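PDB 4AK9: cpftsy from Physcomitrella patens, which probably serves as the GTP-binding receptor for the chloroplast signal recognition particle, helping to deliver proteins to the thylakoid membrane. Local coordinates for residues 97-101 and 307-313; 145-150 and 200-206; 172-176 and 190-194. One frame throughout, in Å; residues are numbered along the deposited sequence.

Contact 1. Residues 97-101 and 307-313; sequences FKLLT and FDAQSFV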
loop_
_atom_site.group_PDB
_atom_site.type_symbol
_atom_site.label_atom_id
_atom_site.label_comp_id
_atom_site.label_asym_id
_atom_site.label_seq_id
_atom_site.Cartn_x
_atom_site.Cartn_y
_atom_site.Cartn_z
ATOM N N PHE A 97 -20.116 -1.744 -2.328
ATOM C CA PHE A 97 -20.938 -1.042 -3.303
ATOM C C PHE A 97 -21.418 0.318 -2.780
ATOM O O PHE A 97 -21.379 1.311 -3.489
ATOM C CB PHE A 97 -22.133 -1.901 -3.722
ATOM C CG PHE A 97 -23.044 -1.212 -4.685
ATOM C CD1 PHE A 97 -22.740 -1.180 -6.029
ATOM C CD2 PHE A 97 -24.195 -0.568 -4.242
ATOM C CE1 PHE A 97 -23.575 -0.518 -6.924
ATOM C CE2 PHE A 97 -25.036 0.074 -5.136
ATOM C CZ PHE A 97 -24.721 0.100 -6.478
ATOM N N LYS A 98 -21.870 0.366 -1.529
ATOM C CA LYS A 98 -22.315 1.640 -0.965
ATOM C C LYS A 98 -21.218 2.684 -0.883
ATOM O O LYS A 98 -21.442 3.841 -1.238
ATOM C CB LYS A 98 -22.943 1.414 0.412
ATOM C CG LYS A 98 -24.258 0.692 0.292
ATOM C CD LYS A 98 -24.923 0.443 1.637
ATOM C CE LYS A 98 -25.393 1.745 2.299
ATOM N NZ LYS A 98 -24.331 2.454 3.081
ATOM N N LEU A 99 -20.038 2.280 -0.416
ATOM C CA LEU A 99 -18.915 3.203 -0.325
ATOM C C LEU A 99 -18.593 3.768 -1.695
ATOM O O LEU A 99 -18.204 4.930 -1.802
ATOM C CB LEU A 99 -17.672 2.496 0.193
ATOM C CG LEU A 99 -17.598 2.217 1.685
ATOM C CD1 LEU A 99 -16.143 1.858 2.012
ATOM C CD2 LEU A 99 -18.038 3.451 2.465
ATOM N N LEU A 100 -18.761 2.954 -2.747
ATOM C CA LEU A 100 -18.434 3.392 -4.118
ATOM C C LEU A 100 -19.451 4.345 -4.742
ATOM O O LEU A 100 -19.169 5.006 -5.732
ATOM C CB LEU A 100 -18.204 2.179 -5.050
ATOM C CG LEU A 100 -16.883 1.403 -4.859
ATOM C CD1 LEU A 100 -16.997 0.012 -5.561
ATOM C CD2 LEU A 100 -15.713 2.197 -5.446
ATOM N N THR A 101 -20.648 4.411 -4.165
ATOM C CA THR A 101 -21.741 5.079 -4.839
ATOM C C THR A 101 -22.496 6.128 -4.008
ATOM O O THR A 101 -23.167 6.988 -4.573
ATOM C CB THR A 101 -22.798 4.035 -5.274
ATOM O OG1 THR A 101 -23.186 3.262 -4.119
ATOM C CG2 THR A 101 -22.246 3.095 -6.352
ATOM N N PHE A 307 -16.105 2.850 -15.630
ATOM C CA PHE A 307 -16.266 2.224 -14.339
ATOM C C PHE A 307 -17.738 2.026 -13.967
ATOM O O PHE A 307 -18.583 2.891 -14.194
ATOM C CB PHE A 307 -15.562 3.056 -13.258
ATOM C CG PHE A 307 -15.551 2.395 -11.914
ATOM C CD1 PHE A 307 -14.692 1.348 -11.658
ATOM C CD2 PHE A 307 -16.414 2.827 -10.909
ATOM C CE1 PHE A 307 -14.683 0.709 -10.404
ATOM C CE2 PHE A 307 -16.396 2.216 -9.667
ATOM C CZ PHE A 307 -15.537 1.154 -9.422
ATOM N N ASP A 308 -18.056 0.876 -13.388
ATOM C CA ASP A 308 -19.370 0.666 -12.796
ATOM C C ASP A 308 -19.177 -0.083 -11.482
ATOM O O ASP A 308 -18.536 -1.132 -11.454
ATOM C CB ASP A 308 -20.267 -0.153 -13.730
ATOM C CG ASP A 308 -21.591 -0.487 -13.099
ATOM O OD1 ASP A 308 -22.406 0.452 -12.907
ATOM O OD2 ASP A 308 -21.835 -1.675 -12.774
ATOM N N ALA A 309 -19.741 0.455 -10.404
ATOM C CA ALA A 309 -19.491 -0.061 -9.060
ATOM C C ALA A 309 -19.973 -1.505 -8.905
ATOM O O ALA A 309 -19.283 -2.348 -8.378
ATOM C CB ALA A 309 -20.161 0.827 -8.037
ATOM N N GLN A 310 -21.176 -1.800 -9.381
ATOM C CA GLN A 310 -21.628 -3.189 -9.286
ATOM C C GLN A 310 -20.735 -4.181 -10.058
ATOM O O GLN A 310 -20.396 -5.248 -9.543
ATOM C CB GLN A 310 -23.099 -3.321 -9.682
ATOM C CG GLN A 310 -23.713 -4.643 -9.234
ATOM C CD GLN A 310 -23.593 -4.878 -7.738
ATOM O OE1 GLN A 310 -24.157 -4.135 -6.925
ATOM N NE2 GLN A 310 -22.843 -5.925 -7.358
ATOM N N SER A 311 -20.352 -3.834 -11.281
ATOM C CA SER A 311 -19.481 -4.712 -12.073
ATOM C C SER A 311 -18.145 -4.925 -11.392
ATOM O O SER A 311 -17.584 -6.025 -11.423
ATOM C CB SER A 311 -19.209 -4.084 -13.437
ATOM O OG SER A 311 -20.445 -3.736 -14.049
ATOM N N PHE A 312 -17.627 -3.864 -10.789
ATOM C CA PHE A 312 -16.352 -3.956 -10.097
ATOM C C PHE A 312 -16.464 -4.909 -8.915
ATOM O O PHE A 312 -15.602 -5.782 -8.716
ATOM C CB PHE A 312 -15.923 -2.555 -9.639
ATOM C CG PHE A 312 -14.712 -2.539 -8.760
ATOM C CD1 PHE A 312 -13.441 -2.712 -9.293
ATOM C CD2 PHE A 312 -14.842 -2.347 -7.379
ATOM C CE1 PHE A 312 -12.309 -2.694 -8.447
ATOM C CE2 PHE A 312 -13.704 -2.324 -6.530
ATOM C CZ PHE A 312 -12.443 -2.491 -7.089
ATOM N N VAL A 313 -17.533 -4.765 -8.131
ATOM C CA VAL A 313 -17.677 -5.595 -6.949
ATOM C C VAL A 313 -17.821 -7.062 -7.382
ATOM O O VAL A 313 -17.204 -7.971 -6.793
ATOM C CB VAL A 313 -18.879 -5.154 -6.061
ATOM C CG1 VAL A 313 -19.101 -6.160 -4.920
ATOM C CG2 VAL A 313 -18.617 -3.746 -5.486
#

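Contact 2. Residues 145-150 and 200-206; sequences VKVLMA and FDVVLCD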
loop_
_atom_site.group_PDB
_atom_site.type_symbol
_atom_site.label_atom_id
_atom_site.label_comp_id
_atom_site.label_asym_id
_atom_site.label_seq_id
_atom_site.Cartn_x
_atom_site.Cartn_y
_atom_site.Cartn_z
ATOM N N VAL A 145 -18.053 10.160 -32.877
ATOM C CA VAL A 145 -17.689 11.466 -32.332
ATOM C C VAL A 145 -16.407 11.999 -33.003
ATOM O O VAL A 145 -15.437 11.261 -33.203
ATOM C CB VAL A 145 -17.503 11.363 -30.790
ATOM C CG1 VAL A 145 -17.055 12.693 -30.182
ATOM C CG2 VAL A 145 -18.797 10.865 -30.142
ATOM N N LYS A 146 -16.421 13.279 -33.357
ATOM C CA LYS A 146 -15.274 13.924 -33.997
ATOM C C LYS A 146 -14.294 14.525 -32.960
ATOM O O LYS A 146 -14.627 15.491 -32.252
ATOM C CB LYS A 146 -15.784 15.009 -34.942
ATOM C CG LYS A 146 -14.717 15.789 -35.677
ATOM C CD LYS A 146 -15.389 16.752 -36.658
ATOM C CE LYS A 146 -14.365 17.602 -37.409
ATOM N NZ LYS A 146 -15.039 18.798 -38.012
ATOM N N VAL A 147 -13.079 13.975 -32.908
ATOM C CA VAL A 147 -12.133 14.260 -31.827
ATOM C C VAL A 147 -10.940 15.077 -32.290
ATOM O O VAL A 147 -10.365 14.801 -33.352
ATOM C CB VAL A 147 -11.549 12.941 -31.229
ATOM C CG1 VAL A 147 -10.499 13.240 -30.171
ATOM C CG2 VAL A 147 -12.663 12.076 -30.671
ATOM N N LEU A 148 -10.565 16.076 -31.489
ATOM C CA LEU A 148 -9.327 16.818 -31.700
ATOM C C LEU A 148 -8.410 16.656 -30.493
ATOM O O LEU A 148 -8.829 16.891 -29.363
ATOM C CB LEU A 148 -9.616 18.309 -31.915
ATOM C CG LEU A 148 -8.393 19.229 -31.986
ATOM C CD1 LEU A 148 -7.614 18.957 -33.272
ATOM C CD2 LEU A 148 -8.783 20.735 -31.914
ATOM N N MET A 149 -7.157 16.277 -30.730
ATOM C CA MET A 149 -6.204 16.146 -29.632
ATOM C C MET A 149 -5.346 17.383 -29.514
ATOM O O MET A 149 -5.013 18.020 -30.518
ATOM C CB MET A 149 -5.317 14.904 -29.820
ATOM C CG MET A 149 -6.069 13.599 -29.783
ATOM S SD MET A 149 -4.912 12.233 -30.060
ATOM C CE MET A 149 -5.974 10.836 -29.968
ATOM N N ALA A 150 -4.980 17.735 -28.280
ATOM C CA ALA A 150 -4.125 18.890 -28.038
ATOM C C ALA A 150 -2.904 18.487 -27.239
ATOM O O ALA A 150 -3.023 17.978 -26.093
ATOM C CB ALA A 150 -4.903 19.985 -27.301
ATOM N N PHE A 200 -15.734 20.533 -34.150
ATOM C CA PHE A 200 -15.307 19.287 -33.485
ATOM C C PHE A 200 -16.215 19.010 -32.292
ATOM O O PHE A 200 -16.726 19.947 -31.679
ATOM C CB PHE A 200 -13.867 19.423 -32.995
ATOM C CG PHE A 200 -12.823 19.199 -34.065
ATOM C CD1 PHE A 200 -12.356 20.258 -34.844
ATOM C CD2 PHE A 200 -12.297 17.928 -34.286
ATOM C CE1 PHE A 200 -11.385 20.056 -35.828
ATOM C CE2 PHE A 200 -11.331 17.714 -35.268
ATOM C CZ PHE A 200 -10.871 18.778 -36.039
ATOM N N ASP A 201 -16.406 17.744 -31.931
ATOM C CA ASP A 201 -17.316 17.432 -30.827
ATOM C C ASP A 201 -16.612 17.421 -29.476
ATOM O O ASP A 201 -17.221 17.745 -28.454
ATOM C CB ASP A 201 -17.993 16.089 -31.039
ATOM C CG ASP A 201 -18.844 16.060 -32.303
ATOM O OD1 ASP A 201 -19.878 16.771 -32.346
ATOM O OD2 ASP A 201 -18.486 15.319 -33.247
ATOM N N VAL A 202 -15.343 17.021 -29.472
ATOM C CA VAL A 202 -14.622 16.808 -28.205
ATOM C C VAL A 202 -13.173 17.176 -28.431
ATOM O O VAL A 202 -12.619 16.855 -29.487
ATOM C CB VAL A 202 -14.648 15.324 -27.776
ATOM C CG1 VAL A 202 -13.785 15.125 -26.552
ATOM C CG2 VAL A 202 -16.071 14.859 -27.458
ATOM N N VAL A 203 -12.576 17.879 -27.470
ATOM C CA VAL A 203 -11.153 18.156 -27.497
ATOM C C VAL A 203 -10.529 17.419 -26.310
ATOM O O VAL A 203 -10.987 17.570 -25.177
ATOM C CB VAL A 203 -10.849 19.635 -27.304
ATOM C CG1 VAL A 203 -9.344 19.884 -27.304
ATOM C CG2 VAL A 203 -11.550 20.473 -28.379
ATOM N N LEU A 204 -9.500 16.625 -26.581
ATOM C CA LEU A 204 -8.792 15.858 -25.544
ATOM C C LEU A 204 -7.432 16.495 -25.317
ATOM O O LEU A 204 -6.558 16.438 -26.175
ATOM C CB LEU A 204 -8.626 14.393 -25.983
ATOM C CG LEU A 204 -9.613 13.295 -25.573
ATOM C CD1 LEU A 204 -10.943 13.847 -25.160
ATOM C CD2 LEU A 204 -9.782 12.163 -26.620
ATOM N N CYS A 205 -7.233 17.113 -24.156
ATOM C CA CYS A 205 -5.992 17.887 -23.873
ATOM C C CYS A 205 -4.989 17.141 -23.015
ATOM O O CYS A 205 -5.327 16.678 -21.925
ATOM C CB CYS A 205 -6.336 19.189 -23.119
ATOM S SG CYS A 205 -7.503 20.269 -23.978
ATOM N N ASP A 206 -3.753 17.051 -23.474
ATOM C CA ASP A 206 -2.676 16.562 -22.615
ATOM C C ASP A 206 -2.101 17.749 -21.869
ATOM O O ASP A 206 -2.208 18.885 -22.326
ATOM C CB ASP A 206 -1.592 15.890 -23.444
ATOM C CG ASP A 206 -0.676 14.995 -22.604
ATOM O OD1 ASP A 206 -0.960 14.797 -21.389
ATOM O OD2 ASP A 206 0.313 14.476 -23.172
#

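Contact 3. Residues 172-176 and 190-194; sequences SEIVM and QAVRR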
loop_
_atom_site.group_PDB
_atom_site.type_symbol
_atom_site.label_atom_id
_atom_site.label_comp_id
_atom_site.label_asym_id
_atom_site.label_seq_id
_atom_site.Cartn_x
_atom_site.Cartn_y
_atom_site.Cartn_z
ATOM N N SER A 172 -8.046 10.712 -35.258
ATOM C CA SER A 172 -8.303 12.009 -34.633
ATOM C C SER A 172 -7.369 13.033 -35.228
ATOM O O SER A 172 -6.262 12.687 -35.660
ATOM C CB SER A 172 -8.042 11.931 -33.121
ATOM O OG SER A 172 -8.832 10.909 -32.532
ATOM N N GLU A 173 -7.795 14.295 -35.232
ATOM C CA GLU A 173 -6.902 15.398 -35.602
ATOM C C GLU A 173 -6.097 15.807 -34.382
ATOM O O GLU A 173 -6.466 15.460 -33.251
ATOM C CB GLU A 173 -7.710 16.596 -36.124
ATOM C CG GLU A 173 -8.634 16.249 -37.298
ATOM C CD GLU A 173 -7.863 15.844 -38.555
ATOM O OE1 GLU A 173 -6.983 16.630 -38.989
ATOM O OE2 GLU A 173 -8.134 14.742 -39.102
ATOM N N ILE A 174 -5.011 16.545 -34.594
ATOM C CA ILE A 174 -4.168 16.951 -33.477
ATOM C C ILE A 174 -3.582 18.347 -33.649
ATOM O O ILE A 174 -3.170 18.725 -34.749
ATOM C CB ILE A 174 -3.027 15.918 -33.213
ATOM C CG1 ILE A 174 -2.128 16.368 -32.054
ATOM C CG2 ILE A 174 -2.170 15.697 -34.468
ATOM C CD1 ILE A 174 -1.316 15.224 -31.446
ATOM N N VAL A 175 -3.580 19.120 -32.559
ATOM C CA VAL A 175 -2.898 20.410 -32.521
ATOM C C VAL A 175 -1.617 20.258 -31.717
ATOM O O VAL A 175 -1.641 19.758 -30.571
ATOM C CB VAL A 175 -3.764 21.500 -31.845
ATOM C CG1 VAL A 175 -2.925 22.753 -31.568
ATOM C CG2 VAL A 175 -5.018 21.828 -32.686
ATOM N N MET A 176 -0.496 20.691 -32.295
ATOM C CA MET A 176 0.791 20.619 -31.606
ATOM C C MET A 176 1.495 21.975 -31.467
ATOM O O MET A 176 1.053 22.971 -32.042
ATOM C CB MET A 176 1.696 19.604 -32.303
ATOM C CG MET A 176 1.047 18.232 -32.428
ATOM S SD MET A 176 2.162 16.996 -33.109
ATOM C CE MET A 176 3.592 17.269 -32.054
ATOM N N GLN A 190 -5.205 27.441 -28.627
ATOM C CA GLN A 190 -5.259 27.234 -30.071
ATOM C C GLN A 190 -6.140 26.035 -30.438
ATOM O O GLN A 190 -6.934 26.111 -31.369
ATOM C CB GLN A 190 -3.846 27.054 -30.620
ATOM C CG GLN A 190 -3.776 26.831 -32.133
ATOM C CD GLN A 190 -2.341 26.675 -32.623
ATOM O OE1 GLN A 190 -1.387 27.057 -31.928
ATOM N NE2 GLN A 190 -2.178 26.102 -33.819
ATOM N N ALA A 191 -6.018 24.921 -29.713
ATOM C CA ALA A 191 -6.853 23.767 -30.026
ATOM C C ALA A 191 -8.310 24.012 -29.711
ATOM O O ALA A 191 -9.181 23.560 -30.442
ATOM C CB ALA A 191 -6.368 22.528 -29.264
ATOM N N VAL A 192 -8.593 24.703 -28.600
ATOM C CA VAL A 192 -9.993 24.941 -28.281
ATOM C C VAL A 192 -10.643 25.862 -29.322
ATOM O O VAL A 192 -11.767 25.586 -29.780
ATOM C CB VAL A 192 -10.205 25.465 -26.860
ATOM C CG1 VAL A 192 -11.672 25.688 -26.616
ATOM C CG2 VAL A 192 -9.665 24.424 -25.847
ATOM N N ARG A 193 -9.916 26.898 -29.713
ATOM C CA ARG A 193 -10.410 27.828 -30.739
ATOM C C ARG A 193 -10.692 27.091 -32.029
ATOM O O ARG A 193 -11.745 27.267 -32.643
ATOM C CB ARG A 193 -9.382 28.926 -31.005
ATOM C CG ARG A 193 -9.254 29.932 -29.876
ATOM C CD ARG A 193 -8.543 31.200 -30.355
ATOM N NE ARG A 193 -7.181 30.942 -30.835
ATOM C CZ ARG A 193 -6.106 30.952 -30.048
ATOM N NH1 ARG A 193 -6.243 31.195 -28.751
ATOM N NH2 ARG A 193 -4.895 30.723 -30.550
ATOM N N ARG A 194 -9.746 26.238 -32.423
ATOM C CA ARG A 194 -9.884 25.478 -33.659
ATOM C C ARG A 194 -11.089 24.556 -33.607
ATOM O O ARG A 194 -11.788 24.366 -34.601
ATOM C CB ARG A 194 -8.604 24.690 -33.956
ATOM C CG ARG A 194 -8.740 23.801 -35.181
ATOM C CD ARG A 194 -7.419 23.207 -35.639
ATOM N NE ARG A 194 -7.678 22.105 -36.564
ATOM C CZ ARG A 194 -6.801 21.162 -36.880
ATOM N NH1 ARG A 194 -5.581 21.177 -36.346
ATOM N NH2 ARG A 194 -7.152 20.195 -37.721
#

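Contact 1. Residues 97-101 and 307-313
The apolar contacts come first, and L100 is at their centre. Its CB lies 3.8 Å from A309 CB, its CD1 reaches F312 CD2 at 3.7 Å and V313 CG2 at 4.1 Å, and its CD2 meets F307 CZ at 4.1 Å. A309 is small enough to let T101 close in as well, CG2 to CB 3.5 Å, while F97 CE1 sits 3.8 Å from that same CB. The axes of 97-101 and 309-313 approach to 9.7 Å and run roughly antiparallel, at 144°. This is the N/G interface of SRP-type GTPases, where the C-terminal helix of the G domain packs against the N-domain bundle, here on helix 85-101. D308 and T101 bond within their own segments. D308 is the N-cap of helix 309-316, its OD2 accepting from S311 N (3.0 Å) and S311 OG (2.8 Å). T101 OG1 donates to F97 O at 2.7 Å. Q310 OE1 lies over one face of the F97 ring, 3.4 Å from F97 CD1, and Q310 NE2 bonds to D314.

Contact 2. Residues 145-150 and 200-206
This is a parallel β-strand pairing inside the P-loop GTPase sheet, between strands 147-150 and 202-205, their axes 4.7 Å apart at closest and 23° from parallel. L148 N bonds to V202 O (3.0 Å), L204 N to L148 O (2.9 Å), A150 N to L204 O (2.9 Å), and D206 N to A150 O (2.9 Å). The regular pattern changes at the entry: K146 O accepts from both D201 N (2.9 Å) and V202 N (3.3 Å), while K146 N is taken by a side chain, D201 OD2, at 2.9 Å. The other carboxylate oxygen of D201 pairs with R115. F200 closes this end, its ring held between L148 CB, 3.9 Å from the ring centroid, and the extended K146, whose CE lies 3.7 Å from the F200 ring centroid over the opposite face. K146 NZ hydrogen-bonds to E198 O and also lies over the ring, 4.4 Å from the F200 centroid, a cation-pi contact. At the far end D206 reaches the presumed P-loop, consistent with the DxxG aspartate of the family. V147, M149 and L204 face helix 126-142; A150 and V203 face helix 184-197. Strand 173-175 pairs beside 147-150, and strand 117-123 beside 202-205.

Contact 3. Residues 172-176 and 190-194
V175, near the t rotamer (chi1 169°), splays its two methyls over helix 184-197: CG2 meets A191 CB at 3.7 Å and R194 NH1 at 3.8 Å, while CG1 lies 4.1 Å from Q190 CD. A191, having only a methyl, lets the V175 and A191 CA atoms come within 5.8 Å. The helix and strand 173-175 form part of a β-α-β crossover: the chain leaves this edge strand, climbs helix 184-197 over one face of the sheet and returns in strand 202-205, with strand 147-150 lying between. R194 is stretched out, t at chi1 to chi3, so its guanidinium reaches along the strand, NH1 lying 3.8 Å from I174 O. E173 does the reverse, folded through two m torsions, which brings OE1 to the guanidinium edge in a long salt bridge, 3.8 Å from R194 NH2. R194 NE has a second, weak ion pair with E198. I174 points its CB away from 190-194, and its side chain packs on L163 and A167 of helix 158-170.

How the contacts relate
The centres of contacts 2 and 3 are 7 Å apart, and M149 O to V175 N and M149 N to E173 O, both 2.7 Å, are probable hydrogen bonds between neighbouring strands. A150 CB and A191 CB touch at 3.5 Å on the face covered by helix 184-197. Contact 3 is nested along the chain inside contact 2, in a β-α-β-α run consistent with the insertion box of SRP GTPases; contact 2 joins this run to strand 202-205, whose end leads to D206 beside the presumed P-loop. Contact 1 closes a larger loop around both, on the opposite side of the chain's centre. Its centre is 29 Å from that of contact 2 (nearest atoms about 15 Å) and 35 Å from that of contact 3.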